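Local coordinates for protein NegoA.19184.a (PDB 5UEB) that is of unknown function, a hypothetical gonococcal protein of the DUF4265 family whose chain folds into two antiparallel sheets, one of them accompanied by helices, at residues D36-I41 with N54-I59; I44-P49 with R104-N109. All coordinates share one frame; numbering follows the deposited sequence.

Contact 1: residues D36-I41 with N54-I59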
# COMPACT_ATOMS: atom_id res chain seq x y z
N ASP B 36 15.57 15.50 -2.78
CA ASP B 36 14.25 15.87 -2.27
C ASP B 36 13.94 15.26 -0.91
O ASP B 36 12.82 15.43 -0.41
CB ASP B 36 13.16 15.51 -3.28
CG ASP B 36 13.07 14.01 -3.56
OD1 ASP B 36 13.81 13.22 -2.95
OD2 ASP B 36 12.26 13.62 -4.43
N GLY B 37 14.88 14.54 -0.30
CA GLY B 37 14.65 13.92 0.98
C GLY B 37 14.07 12.53 0.92
O GLY B 37 13.89 11.90 1.97
N ASN B 38 13.77 12.02 -0.28
CA ASN B 38 13.30 10.65 -0.42
C ASN B 38 14.49 9.70 -0.51
O ASN B 38 15.65 10.11 -0.45
CB ASN B 38 12.38 10.54 -1.63
CG ASN B 38 11.07 11.26 -1.42
OD1 ASN B 38 10.48 11.19 -0.34
ND2 ASN B 38 10.62 12.00 -2.43
N PHE B 39 14.20 8.40 -0.65
CA PHE B 39 15.20 7.35 -0.49
C PHE B 39 15.15 6.45 -1.72
O PHE B 39 14.10 5.89 -2.04
CB PHE B 39 14.89 6.56 0.78
CG PHE B 39 15.95 5.55 1.19
CD1 PHE B 39 16.06 4.33 0.53
CD2 PHE B 39 16.76 5.79 2.29
CE1 PHE B 39 17.01 3.39 0.94
CE2 PHE B 39 17.71 4.85 2.70
CZ PHE B 39 17.84 3.66 2.03
N LEU B 40 16.29 6.31 -2.41
CA LEU B 40 16.40 5.41 -3.55
C LEU B 40 16.87 4.05 -3.05
O LEU B 40 17.98 3.93 -2.53
CB LEU B 40 17.40 5.98 -4.56
CG LEU B 40 17.75 5.12 -5.79
CD1 LEU B 40 16.52 4.96 -6.67
CD2 LEU B 40 18.91 5.75 -6.58
N ILE B 41 16.03 3.02 -3.22
CA ILE B 41 16.37 1.67 -2.78
C ILE B 41 17.38 1.07 -3.75
O ILE B 41 17.15 1.06 -4.96
CB ILE B 41 15.09 0.81 -2.69
CG1 ILE B 41 14.19 1.33 -1.57
CG2 ILE B 41 15.45 -0.66 -2.47
CD1 ILE B 41 12.79 0.67 -1.55
N ASN B 54 15.54 0.07 -6.99
CA ASN B 54 15.47 1.38 -7.62
C ASN B 54 14.11 2.06 -7.48
O ASN B 54 13.90 3.13 -8.06
CB ASN B 54 16.02 1.40 -9.05
CG ASN B 54 17.52 1.15 -9.08
OD1 ASN B 54 18.24 1.58 -8.17
ND2 ASN B 54 17.99 0.45 -10.10
N ASP B 55 13.20 1.51 -6.67
CA ASP B 55 12.04 2.27 -6.24
C ASP B 55 12.49 3.47 -5.41
O ASP B 55 13.51 3.42 -4.71
CB ASP B 55 11.13 1.41 -5.35
CG ASP B 55 10.26 0.43 -6.15
OD1 ASP B 55 10.30 0.41 -7.40
OD2 ASP B 55 9.53 -0.34 -5.49
N ILE B 56 11.72 4.56 -5.48
CA ILE B 56 11.94 5.75 -4.65
C ILE B 56 10.82 5.81 -3.62
O ILE B 56 9.64 5.72 -3.97
CB ILE B 56 11.98 7.03 -5.49
CG1 ILE B 56 13.16 7.00 -6.47
CG2 ILE B 56 12.12 8.27 -4.59
CD1 ILE B 56 13.12 8.11 -7.52
N VAL B 57 11.19 5.93 -2.35
CA VAL B 57 10.23 5.85 -1.26
C VAL B 57 10.42 7.03 -0.32
O VAL B 57 11.50 7.61 -0.22
CB VAL B 57 10.33 4.52 -0.47
CG1 VAL B 57 10.10 3.31 -1.39
CG2 VAL B 57 11.69 4.42 0.24
N ALA B 58 9.33 7.40 0.34
CA ALA B 58 9.34 8.39 1.40
C ALA B 58 9.63 7.72 2.73
O ALA B 58 9.29 6.55 2.94
CB ALA B 58 7.99 9.11 1.48
N ILE B 59 10.27 8.46 3.64
CA ILE B 59 10.79 7.90 4.87
C ILE B 59 10.33 8.75 6.05
O ILE B 59 9.91 9.90 5.91
CB ILE B 59 12.32 7.81 4.84
CG1 ILE B 59 12.92 9.21 4.69
CG2 ILE B 59 12.77 6.93 3.67
CD1 ILE B 59 14.46 9.22 4.60
O HOH W 1 10.89 11.17 2.65
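F39 and V57 face each other as an antiparallel hydrogen-bonded pair, F39 N giving its hydrogen to V57 O at 2.8 Å and V57 N returning one to F39 O. One residue on, L40 and I56 form the non-hydrogen-bonded pair. Beyond it I41 N reaches D55 O in an almost straight bond (173°), and N54 N closes on I41 O as the chain enters the strand.

The I41 side chain runs beside D55: CB and CG1 pass its carbonyl oxygen, and with CG1 beside the backbone N (chi1 -67°) and CD1 extended beyond it, the tip settles 3.8 Å from V57 CG1, the two side chains crossing at about a right angle. I41 also touches L29 of strand 24-33 and L51. F39 touches its partners mainly through CB, 3.6 Å from I59 CG2, while the side chain goes on to touch S11 and L13 of strand 10-18. On the face carrying L40 and I56, L40 CD1 lies 3.5 Å from N54 O and also meets I56 CG1.

At the other end, D36 OD1 accepts from N38 N, an Asx turn that precedes the strand. N38 CB rests on V57 O and I56 CG2, and a water bridges G37 O, N38 OD1 and I59 N, the N38 OD1 leg measuring 3.0 Å. D55 is anchored elsewhere, its carboxylate accepting from A52 N and S75 N. The whole is a twisted antiparallel pairing that ends in a bulge at N54-D55, of the G1 type, where I41 faces both residues, within the five-stranded sheet, where 39-41 lies between strands 24-33 and 56-62.

Contact 2: residues I44-P49 with R104-N109. With EDO (1,2-ethanediol), chain N.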
# COMPACT_ATOMS: atom_id res chain seq x y z
N ILE B 44 17.88 -5.47 -3.83
CA ILE B 44 16.67 -6.24 -4.11
C ILE B 44 16.05 -6.66 -2.78
O ILE B 44 16.71 -7.35 -2.00
CB ILE B 44 17.00 -7.47 -4.95
CG1 ILE B 44 17.64 -7.05 -6.27
CG2 ILE B 44 15.72 -8.29 -5.22
CD1 ILE B 44 18.25 -8.21 -7.03
N PRO B 45 14.80 -6.29 -2.48
CA PRO B 45 14.20 -6.70 -1.20
C PRO B 45 14.05 -8.22 -1.14
O PRO B 45 13.57 -8.84 -2.08
CB PRO B 45 12.84 -6.00 -1.21
CG PRO B 45 13.01 -4.83 -2.17
CD PRO B 45 13.92 -5.39 -3.25
N LEU B 46 14.50 -8.80 -0.02
CA LEU B 46 14.43 -10.25 0.14
C LEU B 46 13.04 -10.72 0.52
O LEU B 46 12.58 -11.76 0.04
CB LEU B 46 15.45 -10.72 1.19
CG LEU B 46 16.92 -10.67 0.77
CD1 LEU B 46 17.80 -10.98 1.98
CD2 LEU B 46 17.17 -11.67 -0.35
N PHE B 47 12.36 -9.99 1.41
CA PHE B 47 11.12 -10.47 2.01
C PHE B 47 9.99 -9.45 2.01
O PHE B 47 8.82 -9.82 1.90
CB PHE B 47 11.37 -10.91 3.46
CG PHE B 47 12.41 -11.97 3.59
CD1 PHE B 47 12.15 -13.27 3.19
CD2 PHE B 47 13.66 -11.67 4.11
CE1 PHE B 47 13.11 -14.25 3.30
CE2 PHE B 47 14.62 -12.65 4.23
CZ PHE B 47 14.35 -13.93 3.82
N ALA B 48 10.32 -8.17 2.18
CA ALA B 48 9.28 -7.16 2.27
C ALA B 48 8.53 -7.09 0.95
O ALA B 48 9.16 -7.05 -0.12
CB ALA B 48 9.87 -5.80 2.61
N PRO B 49 7.20 -7.10 0.96
CA PRO B 49 6.44 -7.10 -0.29
C PRO B 49 6.25 -5.70 -0.86
O PRO B 49 6.43 -4.68 -0.19
CB PRO B 49 5.09 -7.69 0.14
CG PRO B 49 4.95 -7.28 1.57
CD PRO B 49 6.35 -7.33 2.14
N ARG B 104 19.66 -11.91 -5.74
CA ARG B 104 20.22 -11.70 -4.41
C ARG B 104 19.92 -12.95 -3.59
O ARG B 104 18.76 -13.36 -3.49
CB ARG B 104 19.59 -10.47 -3.75
CG ARG B 104 20.19 -10.16 -2.38
CD ARG B 104 19.50 -9.00 -1.68
NE ARG B 104 20.03 -8.84 -0.33
CZ ARG B 104 19.56 -7.98 0.56
NH1 ARG B 104 18.53 -7.20 0.26
NH2 ARG B 104 20.11 -7.92 1.77
N LYS B 105 20.96 -13.55 -3.02
CA LYS B 105 20.82 -14.77 -2.22
C LYS B 105 20.50 -14.44 -0.77
O LYS B 105 20.91 -13.41 -0.23
CB LYS B 105 22.12 -15.58 -2.23
CG LYS B 105 22.58 -16.07 -3.58
CD LYS B 105 23.98 -16.69 -3.51
CE LYS B 105 24.01 -17.88 -2.56
NZ LYS B 105 25.38 -18.48 -2.47
N ASN B 106 19.76 -15.35 -0.12
CA ASN B 106 19.68 -15.41 1.34
C ASN B 106 19.98 -16.87 1.70
O ASN B 106 19.07 -17.70 1.76
CB ASN B 106 18.34 -14.95 1.88
CG ASN B 106 18.36 -14.80 3.39
OD1 ASN B 106 17.69 -15.55 4.11
ND2 ASN B 106 19.15 -13.86 3.89
N GLY B 107 21.26 -17.16 1.94
CA GLY B 107 21.62 -18.55 2.12
C GLY B 107 21.60 -19.28 0.78
O GLY B 107 21.55 -18.68 -0.29
N GLU B 108 21.61 -20.61 0.87
CA GLU B 108 21.80 -21.45 -0.31
C GLU B 108 20.50 -21.82 -1.01
O GLU B 108 20.55 -22.27 -2.16
CB GLU B 108 22.55 -22.72 0.06
CG GLU B 108 23.96 -22.44 0.54
CD GLU B 108 24.77 -21.66 -0.49
OE1 GLU B 108 25.09 -22.24 -1.55
OE2 GLU B 108 25.07 -20.47 -0.24
N ASN B 109 19.34 -21.65 -0.37
CA ASN B 109 18.09 -22.16 -0.93
C ASN B 109 17.06 -21.07 -1.22
O ASN B 109 15.90 -21.39 -1.50
CB ASN B 109 17.48 -23.22 -0.00
CG ASN B 109 18.44 -24.34 0.29
OD1 ASN B 109 18.96 -24.45 1.40
ND2 ASN B 109 18.68 -25.19 -0.70
C1 EDO N . 4.61 -1.96 1.22
O1 EDO N . 4.43 -0.78 0.43
C2 EDO N . 6.03 -2.05 1.75
O2 EDO N . 6.18 -3.26 2.51
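R104 and L46 carry most of this contact, with I44 and N106 contributing about equally beside them. The R104 side chain leaves its strand with CG anti to the backbone N (chi1 -177°) and stays extended as far as NE, which carries the chain towards loop 44-49. There NH1 donates to I44 O at 2.9 Å; the oxygen lies close to the guanidinium plane, whereas the donor sits 37° above the plane of the carbonyl. L46 crosses the arginine at about a right angle, its CD1 placed 3.7 Å above the centre of the guanidinium and CD2 against the aliphatic CD. The same CD1 reaches N106 ND2, also at 3.7 Å, so this methyl touches both polar side chains. At the margin F47 presents its edge, CZ meeting N106 OD1 at 3.7 Å with ring and amide planes nearly perpendicular (86°).

OE1 of E27 accepts from L46 N and OE2 from F47 N and A48 N, holding the loop backbone. I44 and L46 touch S112, P45 O accepts from S112 OG, and L46 O is hydrogen-bonded to Y110 OH. E27 ties the loop to strand 24-33, while R104, S112 and Y110 hold it against strands 102-105 and 110-115 of the other sheet.

The two contacts illustrate how a single connection can serve two sheets. Contact 1 pairs neighbouring strands of the five-stranded sheet, and the chain between them, without helix or strand, supplies residues 44-49 to contact 2. There the loop meets an edge strand, 102-105, of the four-stranded sheet, so contact 2 joins the two halves of the molecule while contact 1 belongs to one. Their centres lie about 20 Å apart, contact 2 being nearer the chain centre (about 7 Å against 15 Å). With the function unknown, neither contact can be tied to an active site; one 1,2-ethanediol bonds to P49 O and another lies about 4 Å from the I56 side chain, both probably from the crystallisation liquor.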